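Local atomic coordinates of Glucose/sorbosone dehydrogenases (Escherichia coli K12, PDB entry 2G8S), a protein that belongs to the glucose/sorbosone dehydrogenase family of beta-propeller proteins and carries a bound calcium ion. Residues Val100-Leu105 with Asp114-Phe119; Thr35-Glu40 with Gly67-Val72; Val167-Gln172 with Arg188-Ser193. One frame throughout, in Å; residues are numbered along the deposited sequence.

Contact 1: Val100-Leu105 with Asp114-Phe119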
loop_
_atom_site.group_PDB
_atom_site.type_symbol
_atom_site.label_atom_id
_atom_site.label_comp_id
_atom_site.label_asym_id
_atom_site.label_seq_id
_atom_site.Cartn_x
_atom_site.Cartn_y
_atom_site.Cartn_z
ATOM N N VAL A 100 12.811 3.500 2.000
ATOM C CA VAL A 100 12.453 3.353 0.590
ATOM C C VAL A 100 13.697 3.536 -0.257
ATOM O O VAL A 100 14.454 4.489 -0.056
ATOM C CB VAL A 100 11.395 4.403 0.172
ATOM C CG1 VAL A 100 11.070 4.299 -1.329
ATOM C CG2 VAL A 100 10.114 4.252 1.007
ATOM N N GLY A 101 13.897 2.627 -1.205
ATOM C CA GLY A 101 15.062 2.723 -2.088
ATOM C C GLY A 101 14.829 2.047 -3.415
ATOM O O GLY A 101 13.749 1.513 -3.676
ATOM N N TYR A 102 15.857 2.063 -4.254
ATOM C CA TYR A 102 15.769 1.418 -5.553
ATOM C C TYR A 102 17.092 0.810 -5.973
ATOM O O TYR A 102 18.151 1.217 -5.497
ATOM C CB TYR A 102 15.280 2.386 -6.633
ATOM C CG TYR A 102 16.220 3.529 -6.965
ATOM C CD1 TYR A 102 17.308 3.356 -7.829
ATOM C CD2 TYR A 102 15.999 4.797 -6.445
ATOM C CE1 TYR A 102 18.157 4.436 -8.148
ATOM C CE2 TYR A 102 16.843 5.879 -6.756
ATOM C CZ TYR A 102 17.919 5.685 -7.606
ATOM O OH TYR A 102 18.755 6.736 -7.913
ATOM N N GLY A 103 17.003 -0.176 -6.857
ATOM C CA GLY A 103 18.175 -0.763 -7.496
ATOM C C GLY A 103 17.794 -1.200 -8.887
ATOM O O GLY A 103 16.674 -0.947 -9.330
ATOM N N ARG A 104 18.719 -1.863 -9.571
ATOM C CA ARG A 104 18.472 -2.294 -10.939
ATOM C C ARG A 104 18.267 -3.795 -10.979
ATOM O O ARG A 104 19.083 -4.554 -10.463
ATOM C CB ARG A 104 19.639 -1.889 -11.853
ATOM C CG ARG A 104 19.350 -2.100 -13.335
ATOM C CD ARG A 104 20.570 -1.830 -14.208
ATOM N NE ARG A 104 20.274 -1.996 -15.639
ATOM C CZ ARG A 104 20.368 -3.148 -16.301
ATOM N NH1 ARG A 104 20.740 -4.260 -15.673
ATOM N NH2 ARG A 104 20.079 -3.197 -17.603
ATOM N N LEU A 105 17.168 -4.235 -11.589
ATOM C CA LEU A 105 16.913 -5.662 -11.736
ATOM C C LEU A 105 17.741 -6.223 -12.893
ATOM O O LEU A 105 17.651 -5.735 -14.027
ATOM C CB LEU A 105 15.417 -5.900 -11.980
ATOM C CG LEU A 105 14.917 -7.352 -12.027
ATOM C CD1 LEU A 105 15.106 -8.087 -10.707
ATOM C CD2 LEU A 105 13.464 -7.401 -12.481
ATOM N N ASP A 114 23.212 -2.516 -7.033
ATOM C CA ASP A 114 23.444 -1.157 -6.539
ATOM C C ASP A 114 22.245 -0.570 -5.808
ATOM O O ASP A 114 21.966 0.626 -5.927
ATOM C CB ASP A 114 23.891 -0.219 -7.668
ATOM C CG ASP A 114 25.287 -0.526 -8.177
ATOM O OD1 ASP A 114 26.066 -1.189 -7.458
ATOM O OD2 ASP A 114 25.600 -0.094 -9.312
ATOM N N PHE A 115 21.529 -1.404 -5.059
ATOM C CA PHE A 115 20.415 -0.877 -4.265
ATOM C C PHE A 115 20.879 0.259 -3.359
ATOM O O PHE A 115 21.944 0.170 -2.744
ATOM C CB PHE A 115 19.745 -1.958 -3.414
ATOM C CG PHE A 115 18.471 -1.494 -2.774
ATOM C CD1 PHE A 115 17.270 -1.568 -3.473
ATOM C CD2 PHE A 115 18.472 -0.971 -1.487
ATOM C CE1 PHE A 115 16.088 -1.133 -2.892
ATOM C CE2 PHE A 115 17.302 -0.526 -0.904
ATOM C CZ PHE A 115 16.102 -0.612 -1.612
ATOM N N ARG A 116 20.076 1.317 -3.288
ATOM C CA ARG A 116 20.352 2.455 -2.403
ATOM C C ARG A 116 19.069 2.927 -1.721
ATOM O O ARG A 116 18.016 2.962 -2.347
ATOM C CB ARG A 116 20.991 3.611 -3.186
ATOM C CG ARG A 116 20.115 4.199 -4.294
ATOM C CD ARG A 116 20.881 5.209 -5.133
ATOM N NE ARG A 116 21.288 6.361 -4.337
ATOM C CZ ARG A 116 20.889 7.610 -4.547
ATOM N NH1 ARG A 116 20.070 7.898 -5.553
ATOM N NH2 ARG A 116 21.323 8.576 -3.750
ATOM N N THR A 117 19.171 3.292 -0.450
ATOM C CA THR A 117 18.025 3.817 0.273
ATOM C C THR A 117 18.020 5.335 0.113
ATOM O O THR A 117 18.987 6.026 0.475
ATOM C CB THR A 117 18.060 3.380 1.747
ATOM O OG1 THR A 117 18.001 1.948 1.807
ATOM C CG2 THR A 117 16.879 3.962 2.523
ATOM N N VAL A 118 16.933 5.852 -0.451
ATOM C CA VAL A 118 16.846 7.273 -0.760
ATOM C C VAL A 118 15.916 8.076 0.143
ATOM O O VAL A 118 15.970 9.296 0.141
ATOM C CB VAL A 118 16.482 7.535 -2.250
ATOM C CG1 VAL A 118 17.439 6.823 -3.168
ATOM C CG2 VAL A 118 15.044 7.126 -2.551
ATOM N N PHE A 119 15.053 7.388 0.889
ATOM C CA PHE A 119 14.105 8.068 1.756
ATOM C C PHE A 119 13.859 7.253 3.009
ATOM O O PHE A 119 13.697 6.030 2.953
ATOM C CB PHE A 119 12.768 8.333 1.045
ATOM C CG PHE A 119 11.688 8.804 1.984
ATOM C CD1 PHE A 119 11.623 10.134 2.376
ATOM C CD2 PHE A 119 10.775 7.900 2.524
ATOM C CE1 PHE A 119 10.649 10.568 3.278
ATOM C CE2 PHE A 119 9.808 8.323 3.415
ATOM C CZ PHE A 119 9.746 9.658 3.799
HETATM O O HOH W 1 20.557 2.219 -7.441
#
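Tyr102 and Arg116, a hydrogen-bonded pair on adjacent antiparallel strands, lay an arginine's aliphatic chain over a tyrosine ring. Their side chains run side by side and point the same way, both starting with CG between the backbone N and the carbonyl carbon (chi1 66° and 62°). Arg116 CG sits over the centre of one face of the Tyr102 ring, 4.3 Å from the centroid, a CH-pi contact. In the conformer described, one of two modelled, the arginine then bends at chi3, which turns the guanidinium almost perpendicular to the ring plane (87°), beside its hydroxyl end, and brings Arg116 NH1 to 2.9 Å from Tyr102 OH, with the hydroxyl at the guanidinium edge. Val118 CG1 lies over one face of the guanidinium, toward its rim, and touches Tyr102 CE2 at 3.8 Å.

On the other side of the sheet the Phe115 ring, its CG anti to the backbone N, leans across the glycine backbone, with CZ 3.5 Å from Gly101 C. Gly101 lacks the side chain that would collide with the ring there. Further along, Val118 N and Phe119 N both donate to Val100 O, at 2.9 and 3.1 Å, the two-to-one pairing of a classic beta bulge, while Val100 N returns a bond to Phe119 O.

Trp84 and Arg82 of strand 82-90 also meet the Tyr102 ring, the latter as a cation-pi partner. With two arginines close by, the positive surroundings could lower the pKa of the phenol somewhat, though nothing here requires it to be ionised.

Contact 2: Thr35-Glu40 with Gly67-Val72; sequences TLRGGE and GLLDVV
Neighbouring blades of a beta-propeller meet here: Thr35-Glu40 rounds the hairpin that joins strands 32-36 and 40-45, and Gly67-Val72 opens strand 68-73 of the next sheet. Thr35 reaches across the seam with both branches. Its OG1 donates to Leu69 O at 2.7 Å, approaching nearly along the C=O axis (169° at the oxygen). With OG1 placed between the backbone N and the carbonyl carbon (chi1 51°), the methyl CG2 is left to enter the apolar layer, where it slides past Val71 and lies 3.7 Å from Val71 CB.

Leu68 packs against the turn end of the hairpin. Its CB rests 3.9 Å from Gly39 CA, and its methyl CD2 comes within 3.5 Å of Glu40 O; Val57 and Val60 pack on the same side chain from the loop leading into strand 68-73. The turn is held by Leu36 O, which accepts from Gly39 N and, weakly, from Glu40 N, the pairing of a classic beta bulge.

Only one backbone hydrogen bond links the segments, Leu68 N to Arg37 O, at 2.9 Å and with the donor tilted from the carbonyl plane. The same oxygen receives a CA-H...O contact from Gly67 CA, where a side chain would collide with it. In return Arg37 CA lies 3.3 Å from Leu68 O, a buried carbonyl with no hydrogen-bond partner in the model. The aliphatic part of Arg37 runs on over Leu69, CD to CD2 4.0 Å, before its guanidinium bonds to the carbonyls of Gly64 and Gly66.

Apolar side chains thus interleave between separate sheets, with a few polar links across, as is usual where neighbouring blades of a beta-propeller pack face to face.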
loop_
_atom_site.group_PDB
_atom_site.type_symbol
_atom_site.label_atom_id
_atom_site.label_comp_id
_atom_site.label_asym_id
_atom_site.label_seq_id
_atom_site.Cartn_x
_atom_site.Cartn_y
_atom_site.Cartn_z
ATOM N N THR A 35 7.246 -9.860 -3.032
ATOM C CA THR A 35 7.942 -9.678 -1.762
ATOM C C THR A 35 7.341 -10.595 -0.714
ATOM O O THR A 35 6.126 -10.747 -0.642
ATOM C CB THR A 35 7.841 -8.235 -1.239
ATOM O OG1 THR A 35 6.466 -7.818 -1.229
ATOM C CG2 THR A 35 8.668 -7.295 -2.093
ATOM N N LEU A 36 8.213 -11.236 0.060
ATOM C CA LEU A 36 7.801 -11.998 1.229
ATOM C C LEU A 36 8.296 -11.217 2.429
ATOM O O LEU A 36 9.472 -10.864 2.496
ATOM C CB LEU A 36 8.406 -13.400 1.215
ATOM C CG LEU A 36 8.069 -14.273 0.012
ATOM C CD1 LEU A 36 8.847 -15.561 0.143
ATOM C CD2 LEU A 36 6.560 -14.551 -0.080
ATOM N N ARG A 37 7.387 -10.933 3.355
ATOM C CA ARG A 37 7.637 -9.915 4.380
ATOM C C ARG A 37 8.823 -10.234 5.292
ATOM O O ARG A 37 9.448 -9.327 5.839
ATOM C CB ARG A 37 6.370 -9.617 5.191
ATOM C CG ARG A 37 6.369 -8.222 5.816
ATOM C CD ARG A 37 5.024 -7.862 6.442
ATOM N NE ARG A 37 4.847 -8.479 7.756
ATOM C CZ ARG A 37 3.875 -9.329 8.083
ATOM N NH1 ARG A 37 2.944 -9.679 7.204
ATOM N NH2 ARG A 37 3.829 -9.824 9.309
ATOM N N GLY A 38 9.143 -11.515 5.431
ATOM C CA GLY A 38 10.294 -11.927 6.228
ATOM C C GLY A 38 11.623 -11.453 5.654
ATOM O O GLY A 38 12.644 -11.476 6.354
ATOM N N GLY A 39 11.620 -11.036 4.383
ATOM C CA GLY A 39 12.781 -10.384 3.779
ATOM C C GLY A 39 13.264 -10.882 2.430
ATOM O O GLY A 39 14.318 -10.447 1.962
ATOM N N GLU A 40 12.489 -11.759 1.796
ATOM C CA GLU A 40 12.861 -12.338 0.503
ATOM C C GLU A 40 12.084 -11.724 -0.650
ATOM O O GLU A 40 10.864 -11.533 -0.546
ATOM C CB GLU A 40 12.598 -13.836 0.500
ATOM C CG GLU A 40 13.515 -14.605 1.439
ATOM C CD GLU A 40 13.168 -16.074 1.549
ATOM O OE1 GLU A 40 12.161 -16.530 0.960
ATOM O OE2 GLU A 40 13.912 -16.783 2.251
ATOM N N GLY A 67 8.820 -5.511 7.870
ATOM C CA GLY A 67 9.648 -6.429 7.072
ATOM C C GLY A 67 9.904 -5.847 5.692
ATOM O O GLY A 67 10.078 -4.632 5.544
ATOM N N LEU A 68 9.933 -6.721 4.686
ATOM C CA LEU A 68 10.037 -6.286 3.288
ATOM C C LEU A 68 8.625 -6.045 2.796
ATOM O O LEU A 68 7.772 -6.931 2.905
ATOM C CB LEU A 68 10.727 -7.347 2.430
ATOM C CG LEU A 68 10.944 -6.970 0.966
ATOM C CD1 LEU A 68 11.830 -5.729 0.827
ATOM C CD2 LEU A 68 11.525 -8.159 0.212
ATOM N N LEU A 69 8.384 -4.839 2.286
ATOM C CA LEU A 69 7.026 -4.394 1.991
ATOM C C LEU A 69 6.774 -4.289 0.484
ATOM O O LEU A 69 6.576 -5.315 -0.161
ATOM C CB LEU A 69 6.687 -3.112 2.771
ATOM C CG LEU A 69 6.849 -3.263 4.303
ATOM C CD1 LEU A 69 6.711 -1.902 4.979
ATOM C CD2 LEU A 69 5.899 -4.297 4.917
ATOM N N ASP A 70 6.776 -3.087 -0.086
ATOM C CA ASP A 70 6.356 -2.961 -1.486
ATOM C C ASP A 70 7.469 -3.270 -2.475
ATOM O O ASP A 70 8.649 -3.102 -2.171
ATOM C CB ASP A 70 5.786 -1.569 -1.770
ATOM C CG ASP A 70 4.597 -1.607 -2.725
ATOM O OD1 ASP A 70 4.333 -2.672 -3.328
ATOM O OD2 ASP A 70 3.915 -0.570 -2.849
ATOM N N VAL A 71 7.075 -3.719 -3.668
ATOM C CA VAL A 71 7.980 -3.781 -4.803
ATOM C C VAL A 71 7.246 -3.158 -5.980
ATOM O O VAL A 71 6.125 -3.563 -6.291
ATOM C CB VAL A 71 8.428 -5.234 -5.134
ATOM C CG1 VAL A 71 7.238 -6.182 -5.333
ATOM C CG2 VAL A 71 9.314 -5.240 -6.366
ATOM N N VAL A 72 7.863 -2.157 -6.605
ATOM C CA VAL A 72 7.233 -1.436 -7.715
ATOM C C VAL A 72 8.276 -1.144 -8.790
ATOM O O VAL A 72 9.379 -0.710 -8.476
ATOM C CB VAL A 72 6.574 -0.095 -7.236
ATOM C CG1 VAL A 72 5.912 0.640 -8.403
ATOM C CG2 VAL A 72 5.565 -0.348 -6.111
#

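Contact 3: Val167-Gln172 with Arg188-Ser193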
loop_
_atom_site.group_PDB
_atom_site.type_symbol
_atom_site.label_atom_id
_atom_site.label_comp_id
_atom_site.label_asym_id
_atom_site.label_seq_id
_atom_site.Cartn_x
_atom_site.Cartn_y
_atom_site.Cartn_z
ATOM N N VAL A 167 3.709 11.085 1.530
ATOM C CA VAL A 167 4.881 11.807 1.018
ATOM C C VAL A 167 4.836 11.849 -0.510
ATOM O O VAL A 167 4.381 10.898 -1.140
ATOM C CB VAL A 167 6.191 11.143 1.517
ATOM C CG1 VAL A 167 7.366 11.437 0.585
ATOM C CG2 VAL A 167 6.493 11.587 2.958
ATOM N N ARG A 168 5.286 12.957 -1.101
ATOM C CA ARG A 168 5.484 13.019 -2.550
ATOM C C ARG A 168 6.922 13.397 -2.839
ATOM O O ARG A 168 7.390 14.453 -2.403
ATOM C CB ARG A 168 4.551 14.029 -3.230
ATOM C CG ARG A 168 4.586 13.887 -4.756
ATOM C CD ARG A 168 3.821 14.969 -5.489
ATOM N NE ARG A 168 4.501 16.260 -5.433
ATOM C CZ ARG A 168 4.470 17.189 -6.391
ATOM N NH1 ARG A 168 3.820 17.000 -7.541
ATOM N NH2 ARG A 168 5.109 18.324 -6.188
ATOM N N LEU A 169 7.607 12.525 -3.568
ATOM C CA LEU A 169 8.949 12.811 -4.077
ATOM C C LEU A 169 8.877 12.879 -5.590
ATOM O O LEU A 169 7.873 12.484 -6.179
ATOM C CB LEU A 169 9.928 11.707 -3.657
ATOM C CG LEU A 169 10.048 11.468 -2.150
ATOM C CD1 LEU A 169 11.038 10.361 -1.877
ATOM C CD2 LEU A 169 10.445 12.741 -1.403
ATOM N N THR A 170 9.928 13.382 -6.234
ATOM C CA THR A 170 10.034 13.181 -7.678
ATOM C C THR A 170 10.254 11.691 -7.918
ATOM O O THR A 170 10.580 10.934 -6.987
ATOM C CB THR A 170 11.219 13.951 -8.314
ATOM O OG1 THR A 170 12.457 13.336 -7.924
ATOM C CG2 THR A 170 11.193 15.419 -7.908
ATOM N N ASP A 171 10.115 11.273 -9.171
ATOM C CA ASP A 171 10.312 9.867 -9.506
ATOM C C ASP A 171 11.775 9.416 -9.369
ATOM O O ASP A 171 12.085 8.250 -9.603
ATOM C CB ASP A 171 9.716 9.532 -10.887
ATOM C CG ASP A 171 10.338 10.338 -12.026
ATOM O OD1 ASP A 171 11.403 10.960 -11.829
ATOM O OD2 ASP A 171 9.751 10.334 -13.134
ATOM N N GLN A 172 12.652 10.340 -8.967
ATOM C CA GLN A 172 14.059 10.033 -8.662
ATOM C C GLN A 172 14.340 10.024 -7.157
ATOM O O GLN A 172 15.463 9.731 -6.715
ATOM C CB GLN A 172 14.985 11.038 -9.362
ATOM C CG GLN A 172 14.881 11.028 -10.887
ATOM C CD GLN A 172 15.484 9.782 -11.534
ATOM O OE1 GLN A 172 16.309 9.086 -10.941
ATOM N NE2 GLN A 172 15.083 9.514 -12.765
ATOM N N ARG A 188 8.538 19.044 7.418
ATOM C CA ARG A 188 9.269 18.193 6.482
ATOM C C ARG A 188 8.761 18.441 5.059
ATOM O O ARG A 188 7.572 18.253 4.771
ATOM C CB ARG A 188 9.121 16.714 6.850
ATOM C CG ARG A 188 9.810 16.305 8.151
ATOM C CD ARG A 188 11.326 16.404 8.065
ATOM N NE ARG A 188 11.927 15.606 6.988
ATOM C CZ ARG A 188 12.798 14.610 7.170
ATOM N NH1 ARG A 188 13.175 14.239 8.395
ATOM N NH2 ARG A 188 13.305 13.986 6.113
ATOM N N ALA A 189 9.677 18.848 4.179
ATOM C CA ALA A 189 9.347 19.225 2.810
ATOM C C ALA A 189 8.796 18.068 1.981
ATOM O O ALA A 189 8.163 18.299 0.949
ATOM C CB ALA A 189 10.569 19.830 2.112
ATOM N N GLU A 190 9.033 16.834 2.439
ATOM C CA GLU A 190 8.573 15.637 1.721
ATOM C C GLU A 190 7.053 15.451 1.782
ATOM O O GLU A 190 6.487 14.710 0.972
ATOM C CB GLU A 190 9.251 14.387 2.280
ATOM C CG GLU A 190 10.780 14.376 2.156
ATOM C CD GLU A 190 11.514 14.949 3.364
ATOM O OE1 GLU A 190 10.888 15.604 4.228
ATOM O OE2 GLU A 190 12.745 14.725 3.447
ATOM N N ILE A 191 6.399 16.123 2.729
ATOM C CA ILE A 191 4.973 15.898 3.007
ATOM C C ILE A 191 4.045 16.451 1.921
ATOM O O ILE A 191 4.161 17.610 1.512
ATOM C CB ILE A 191 4.574 16.472 4.400
ATOM C CG1 ILE A 191 5.327 15.733 5.517
ATOM C CG2 ILE A 191 3.042 16.393 4.618
ATOM C CD1 ILE A 191 5.298 16.445 6.856
ATOM N N TRP A 192 3.112 15.607 1.483
ATOM C CA TRP A 192 2.034 15.999 0.585
ATOM C C TRP A 192 0.726 16.165 1.362
ATOM O O TRP A 192 0.080 17.199 1.273
ATOM C CB TRP A 192 1.864 14.943 -0.506
ATOM C CG TRP A 192 1.010 15.362 -1.665
ATOM C CD1 TRP A 192 -0.224 14.868 -2.014
ATOM C CD2 TRP A 192 1.342 16.343 -2.656
ATOM N NE1 TRP A 192 -0.676 15.484 -3.160
ATOM C CE2 TRP A 192 0.266 16.392 -3.577
ATOM C CE3 TRP A 192 2.445 17.188 -2.852
ATOM C CZ2 TRP A 192 0.266 17.254 -4.684
ATOM C CZ3 TRP A 192 2.445 18.041 -3.948
ATOM C CH2 TRP A 192 1.361 18.071 -4.848
ATOM N N SER A 193 0.350 15.139 2.127
ATOM C CA SER A 193 -0.862 15.177 2.958
ATOM C C SER A 193 -0.528 14.623 4.330
ATOM O O SER A 193 0.453 13.888 4.491
ATOM C CB SER A 193 -1.992 14.333 2.346
ATOM O OG SER A 193 -2.231 14.644 0.976
#
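The guanidinium of Arg168 lies with one face against Trp192, whose CZ3 stands 3.0 Å above its plane toward the rim. Over one face of the indole lies Arg168 CD, in a CH-pi contact 3.8 Å from the centroid of the six-membered ring. The two planes are 30° apart, and the closest approach is Arg168 NE to Trp192 CZ3, 3.1 Å. A bend at chi3 (72°) folds the arginine over the ring. Phe144 meets the indole edge-to-face, and Tyr142 offers Arg168 a cation-pi partner.

Within the type I turn Arg188-Ile191, Arg188 grips the Glu190 carboxylate side-on, one nitrogen to each oxygen: NE meets OE1 on its syn side, while NH2 reaches OE2 from above the carboxylate plane at 2.8 Å. The stem of Glu190 lies alongside Val167 and Leu169, its CG 3.9 Å from Leu169 CD2.

Between these two groups the segments are joined by Arg168 N to Glu190 O, 3.0 Å, nearly head-on to the carbonyl (176°). Val167 CA adds a CA-H...O contact to the same oxygen.

The charges that flank the contact are paired: Glu190 with Arg188, and Arg168 with Asp178 through NH2. Such pairing probably keeps all of them ionised, and leaves the arginine's flat surface to the aromatic rings.

The three contacts follow one another along the chain without interleaving, and together sample three successive sheets of the propeller. Contacts 1 and 2 reach the same sheet, in which strand 68-73 pairs with 82-90 and that with 96-105, yet they do not touch: their centres are 14 Å apart and their nearest atoms about 7 Å. Contacts 1 and 3 do meet, although their centres are 17 Å apart. Phe119 bridges them, placing CZ 3.9 Å from Val167 CG2 and CE1 4.0 Å from Glu190 CG. Contacts 2 and 3 lie farther apart, 22 Å between centres. The calcium site at Glu223 and Tyr233 draws on none of their residues.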